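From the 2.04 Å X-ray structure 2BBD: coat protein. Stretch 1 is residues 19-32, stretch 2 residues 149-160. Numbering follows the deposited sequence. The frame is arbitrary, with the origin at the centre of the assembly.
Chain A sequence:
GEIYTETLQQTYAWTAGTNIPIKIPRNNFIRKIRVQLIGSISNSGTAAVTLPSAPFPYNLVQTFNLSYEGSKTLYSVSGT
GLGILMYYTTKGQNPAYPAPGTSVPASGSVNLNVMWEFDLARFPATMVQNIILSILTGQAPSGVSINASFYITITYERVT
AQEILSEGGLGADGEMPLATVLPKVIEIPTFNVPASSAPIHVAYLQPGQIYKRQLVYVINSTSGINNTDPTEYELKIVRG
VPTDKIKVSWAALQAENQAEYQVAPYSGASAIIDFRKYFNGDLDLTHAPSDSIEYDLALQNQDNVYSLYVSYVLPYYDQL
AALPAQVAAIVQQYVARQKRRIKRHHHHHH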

# COMPACT_ATOMS: atom_id res chain seq x y z
N ASN A 19 5.03 5.53 17.66
CA ASN A 19 5.87 5.11 16.54
C ASN A 19 6.67 3.91 17.02
O ASN A 19 7.53 4.02 17.90
CB ASN A 19 6.80 6.24 16.11
CG ASN A 19 7.72 5.82 14.97
OD1 ASN A 19 7.30 5.20 14.01
ND2 ASN A 19 9.00 6.16 15.10
N ILE A 20 6.39 2.75 16.43
CA ILE A 20 7.05 1.52 16.82
C ILE A 20 8.08 1.06 15.78
O ILE A 20 7.71 0.52 14.73
CB ILE A 20 6.01 0.40 17.00
CG1 ILE A 20 4.88 0.88 17.92
CG2 ILE A 20 6.68 -0.84 17.55
CD1 ILE A 20 3.73 -0.12 18.05
N PRO A 21 9.38 1.29 16.05
CA PRO A 21 10.42 0.87 15.10
C PRO A 21 10.74 -0.60 15.31
O PRO A 21 11.10 -1.01 16.41
CB PRO A 21 11.60 1.78 15.45
CG PRO A 21 11.46 1.93 16.94
CD PRO A 21 9.95 2.12 17.12
N ILE A 22 10.59 -1.40 14.27
CA ILE A 22 10.86 -2.83 14.36
C ILE A 22 12.06 -3.18 13.49
O ILE A 22 12.09 -2.86 12.31
CB ILE A 22 9.64 -3.66 13.90
CG1 ILE A 22 8.42 -3.29 14.75
CG2 ILE A 22 9.93 -5.14 14.04
CD1 ILE A 22 7.11 -3.93 14.23
N LYS A 23 13.05 -3.83 14.08
CA LYS A 23 14.23 -4.21 13.31
C LYS A 23 13.94 -5.53 12.62
O LYS A 23 13.48 -6.48 13.25
CB LYS A 23 15.44 -4.36 14.22
CG LYS A 23 16.75 -4.59 13.46
CD LYS A 23 17.04 -3.44 12.50
CE LYS A 23 18.51 -3.41 12.14
NZ LYS A 23 19.37 -3.39 13.37
N ILE A 24 14.19 -5.59 11.32
CA ILE A 24 13.95 -6.81 10.57
C ILE A 24 15.24 -7.60 10.46
O ILE A 24 16.26 -7.08 10.02
CB ILE A 24 13.42 -6.47 9.17
CG1 ILE A 24 12.12 -5.67 9.29
CG2 ILE A 24 13.20 -7.75 8.37
CD1 ILE A 24 11.02 -6.39 10.05
N PRO A 25 15.23 -8.88 10.89
CA PRO A 25 16.42 -9.74 10.83
C PRO A 25 16.83 -10.05 9.39
O PRO A 25 15.98 -10.33 8.54
CB PRO A 25 15.97 -11.00 11.58
CG PRO A 25 14.82 -10.52 12.44
CD PRO A 25 14.10 -9.57 11.53
N ARG A 26 18.14 -10.01 9.13
CA ARG A 26 18.69 -10.28 7.80
C ARG A 26 19.26 -11.69 7.68
O ARG A 26 20.42 -11.86 7.32
CB ARG A 26 19.78 -9.24 7.50
CG ARG A 26 19.26 -7.82 7.61
CD ARG A 26 20.33 -6.77 7.32
NE ARG A 26 21.33 -6.70 8.37
CZ ARG A 26 22.45 -7.42 8.40
NH1 ARG A 26 22.70 -8.28 7.42
NH2 ARG A 26 23.31 -7.28 9.40
N ASN A 27 18.42 -12.68 7.97
CA ASN A 27 18.83 -14.08 7.92
C ASN A 27 19.10 -14.57 6.52
O ASN A 27 19.92 -15.46 6.32
CB ASN A 27 17.75 -14.95 8.54
CG ASN A 27 17.49 -14.63 9.99
OD1 ASN A 27 16.58 -15.18 10.61
ND2 ASN A 27 18.30 -13.73 10.56
N ASN A 28 18.39 -14.00 5.55
CA ASN A 28 18.53 -14.38 4.15
C ASN A 28 17.83 -13.31 3.34
O ASN A 28 17.45 -12.26 3.88
CB ASN A 28 17.85 -15.72 3.89
CG ASN A 28 18.79 -16.90 4.02
OD1 ASN A 28 19.85 -16.92 3.39
ND2 ASN A 28 18.41 -17.88 4.82
N PHE A 29 17.68 -13.57 2.05
CA PHE A 29 16.96 -12.64 1.19
C PHE A 29 15.52 -12.67 1.70
O PHE A 29 15.07 -13.69 2.22
CB PHE A 29 17.03 -13.09 -0.27
CG PHE A 29 18.29 -12.65 -0.99
CD1 PHE A 29 18.27 -12.40 -2.36
CD2 PHE A 29 19.49 -12.48 -0.30
CE1 PHE A 29 19.43 -11.99 -3.04
CE2 PHE A 29 20.65 -12.07 -0.97
CZ PHE A 29 20.62 -11.83 -2.34
N ILE A 30 14.80 -11.57 1.54
CA ILE A 30 13.42 -11.47 2.02
C ILE A 30 12.43 -11.24 0.88
O ILE A 30 12.59 -10.31 0.10
CB ILE A 30 13.29 -10.30 3.03
CG1 ILE A 30 14.16 -10.60 4.26
CG2 ILE A 30 11.83 -10.08 3.41
CD1 ILE A 30 14.36 -9.40 5.19
N ARG A 31 11.43 -12.10 0.78
CA ARG A 31 10.41 -11.96 -0.26
C ARG A 31 9.24 -11.14 0.25
O ARG A 31 8.61 -10.38 -0.50
CB ARG A 31 9.94 -13.34 -0.73
CG ARG A 31 11.02 -14.14 -1.46
CD ARG A 31 10.47 -15.48 -1.88
NE ARG A 31 9.48 -15.31 -2.94
CZ ARG A 31 9.79 -15.05 -4.20
NH1 ARG A 31 11.06 -14.94 -4.56
NH2 ARG A 31 8.84 -14.89 -5.11
N LYS A 32 8.93 -11.27 1.54
CA LYS A 32 7.86 -10.48 2.10
C LYS A 32 7.83 -10.41 3.63
O LYS A 32 8.48 -11.18 4.32
CB LYS A 32 6.49 -10.94 1.57
CG LYS A 32 5.92 -12.21 2.17
CD LYS A 32 4.47 -12.40 1.69
CE LYS A 32 3.82 -13.68 2.23
NZ LYS A 32 3.56 -13.63 3.70
N SER A 149 -1.52 -6.66 20.09
CA SER A 149 -0.10 -6.58 19.76
C SER A 149 0.13 -6.89 18.28
O SER A 149 -0.69 -7.57 17.64
CB SER A 149 0.72 -7.58 20.59
OG SER A 149 0.67 -7.30 21.97
N PHE A 150 1.25 -6.41 17.75
CA PHE A 150 1.62 -6.66 16.37
C PHE A 150 2.54 -7.85 16.31
O PHE A 150 3.53 -7.91 17.06
CB PHE A 150 2.38 -5.48 15.77
CG PHE A 150 1.53 -4.26 15.54
CD1 PHE A 150 1.54 -3.22 16.46
CD2 PHE A 150 0.76 -4.14 14.39
CE1 PHE A 150 0.79 -2.06 16.22
CE2 PHE A 150 0.02 -2.99 14.14
CZ PHE A 150 0.03 -1.95 15.06
N TYR A 151 2.21 -8.79 15.43
CA TYR A 151 3.00 -9.99 15.19
C TYR A 151 3.65 -9.83 13.82
O TYR A 151 2.97 -9.52 12.83
CB TYR A 151 2.12 -11.23 15.22
CG TYR A 151 1.50 -11.47 16.57
CD1 TYR A 151 0.48 -10.64 17.04
CD2 TYR A 151 1.97 -12.48 17.41
CE1 TYR A 151 -0.07 -10.82 18.30
CE2 TYR A 151 1.44 -12.67 18.69
CZ TYR A 151 0.42 -11.83 19.13
OH TYR A 151 -0.11 -11.99 20.38
N ILE A 152 4.96 -10.06 13.76
CA ILE A 152 5.71 -9.92 12.53
C ILE A 152 6.12 -11.27 11.95
O ILE A 152 6.70 -12.10 12.65
CB ILE A 152 6.98 -9.09 12.77
CG1 ILE A 152 6.62 -7.77 13.46
CG2 ILE A 152 7.72 -8.88 11.45
CD1 ILE A 152 5.63 -6.88 12.68
N THR A 153 5.81 -11.49 10.68
CA THR A 153 6.17 -12.76 10.05
C THR A 153 6.96 -12.49 8.77
O THR A 153 6.54 -11.71 7.92
CB THR A 153 4.94 -13.59 9.73
OG1 THR A 153 4.25 -13.88 10.95
CG2 THR A 153 5.33 -14.89 9.07
N ILE A 154 8.11 -13.13 8.64
CA ILE A 154 8.95 -12.88 7.48
C ILE A 154 9.10 -14.07 6.56
O ILE A 154 9.31 -15.21 7.00
CB ILE A 154 10.34 -12.40 7.95
CG1 ILE A 154 10.17 -11.17 8.84
CG2 ILE A 154 11.24 -12.06 6.76
CD1 ILE A 154 11.38 -10.83 9.63
N THR A 155 8.96 -13.81 5.26
CA THR A 155 9.14 -14.86 4.28
C THR A 155 10.54 -14.64 3.69
O THR A 155 10.82 -13.60 3.12
CB THR A 155 8.10 -14.79 3.15
OG1 THR A 155 6.79 -15.07 3.68
CG2 THR A 155 8.43 -15.80 2.07
N TYR A 156 11.41 -15.63 3.87
CA TYR A 156 12.78 -15.55 3.37
C TYR A 156 12.98 -16.42 2.16
O TYR A 156 12.12 -17.22 1.80
CB TYR A 156 13.78 -16.02 4.43
CG TYR A 156 13.96 -15.12 5.61
CD1 TYR A 156 13.38 -15.43 6.84
CD2 TYR A 156 14.73 -13.97 5.52
CE1 TYR A 156 13.59 -14.62 7.95
CE2 TYR A 156 14.94 -13.15 6.62
CZ TYR A 156 14.36 -13.48 7.83
OH TYR A 156 14.54 -12.65 8.92
N GLU A 157 14.13 -16.26 1.54
CA GLU A 157 14.53 -17.10 0.42
C GLU A 157 16.03 -17.24 0.58
O GLU A 157 16.76 -16.25 0.70
CB GLU A 157 14.22 -16.47 -0.94
CG GLU A 157 14.35 -17.48 -2.07
CD GLU A 157 14.11 -16.89 -3.45
OE1 GLU A 157 13.14 -16.12 -3.61
OE2 GLU A 157 14.87 -17.22 -4.38
N ARG A 158 16.48 -18.49 0.64
CA ARG A 158 17.89 -18.75 0.78
C ARG A 158 18.52 -18.69 -0.61
O ARG A 158 18.44 -19.64 -1.39
CB ARG A 158 18.11 -20.12 1.43
CG ARG A 158 19.56 -20.52 1.50
CD ARG A 158 19.78 -21.65 2.48
NE ARG A 158 21.10 -22.26 2.29
CZ ARG A 158 21.40 -23.08 1.29
NH1 ARG A 158 20.47 -23.40 0.39
NH2 ARG A 158 22.62 -23.59 1.19
N VAL A 159 19.12 -17.55 -0.91
CA VAL A 159 19.76 -17.34 -2.20
C VAL A 159 21.26 -17.52 -2.03
O VAL A 159 21.92 -16.78 -1.29
CB VAL A 159 19.45 -15.92 -2.73
CG1 VAL A 159 20.06 -15.73 -4.09
CG2 VAL A 159 17.94 -15.74 -2.80
N THR A 160 21.80 -18.52 -2.71
CA THR A 160 23.22 -18.83 -2.62
C THR A 160 24.05 -18.01 -3.60
O THR A 160 23.54 -17.46 -4.57
CB THR A 160 23.46 -20.32 -2.91
OG1 THR A 160 23.02 -20.63 -4.24
CG2 THR A 160 22.66 -21.18 -1.92
O HOH W 1 19.93 -15.66 0.99
O HOH W 2 5.60 -13.29 5.37

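A beta bulge interrupts the antiparallel pairing of the two stretches: Ile30 lies across from Tyr156, yet Lys32, not Arg31, pairs with Thr155, so stretch 1 spends one extra residue. Thr155 O absorbs the irregularity, accepting a good hydrogen bond from Arg31 N (2.8 Å) and a weak one from Lys32 N (3.4 Å). Thr155 N returns a nearly straight bond to Lys32 O (2.8 Å, 174° at the hydrogen), so Lys32 and Thr155 pair again just past the bulge, where the chain turns a corner at Arg31. On the other side of the Ile30–Tyr156 pair, Glu157 N donates to Phe29 O (2.8 Å), while the reciprocal bond from Phe29 N to Glu157 O is weak (3.1 Å, 126°). Between these bonded pairs the strands draw close, with CA atoms of Ile30 and Tyr156 4.3 Å apart; Tyr156 CA also makes a CA-H...O contact with Phe29 O at 3.2 Å.

The CA-to-CB bond of the bulge residue Arg31 points toward stretch 2, and its NH1 forms a salt bridge with Glu157 OE1 (2.6 Å), the carboxylate oxygen lying near the guanidinium plane. Phe29 shares a sheet face with Glu157, and Val159 covers one face of its ring: Val159 CB sits 3.8 Å from the Phe29 ring centroid, and Val159 CG2 comes within 3.4 Å of Phe29 CD1.

Tyr156 reaches back along the loop that precedes Phe29. Its OH donates to Pro25 O (2.8 Å), tying the phenol to a backbone carbonyl, and Asn27 CB lies over one face of the ring, 4.1 Å from the Tyr156 centroid in a CH-pi contact. Ile30 CG1 approaches Tyr156 CE2 at 3.6 Å.

Before this loop the geometry is different. Strand 19–24 runs at 26° to strand 149–158, in roughly the same direction, with the axes 10.0 Å apart at their closest. That spacing is too wide for backbone pairing, and the contact is made by apolar side chains. Ile20 CD1 meets Phe150 CE1 (4.0 Å), Ile22 CD1 meets Ile152 CD1 (3.6 Å), and Ile24 CG2 meets Ile154 CD1 (3.8 Å). Ile154 CD1 also packs against Pro25 CD (3.5 Å).

Two waters complete the contact. Water 1 donates to Asn28 OD1 (2.7 Å) and accepts from Val159 N (2.8 Å) and Phe29 N (3.2 Å), bridging the stretches beside the weak Phe29 bond. Water 2 accepts from Lys32 NZ (2.7 Å), donates to Thr153 O (3.1 Å) and hydrogen-bonds Thr155 OG1 (2.7 Å), linking the lysine's end to the neighbouring strand.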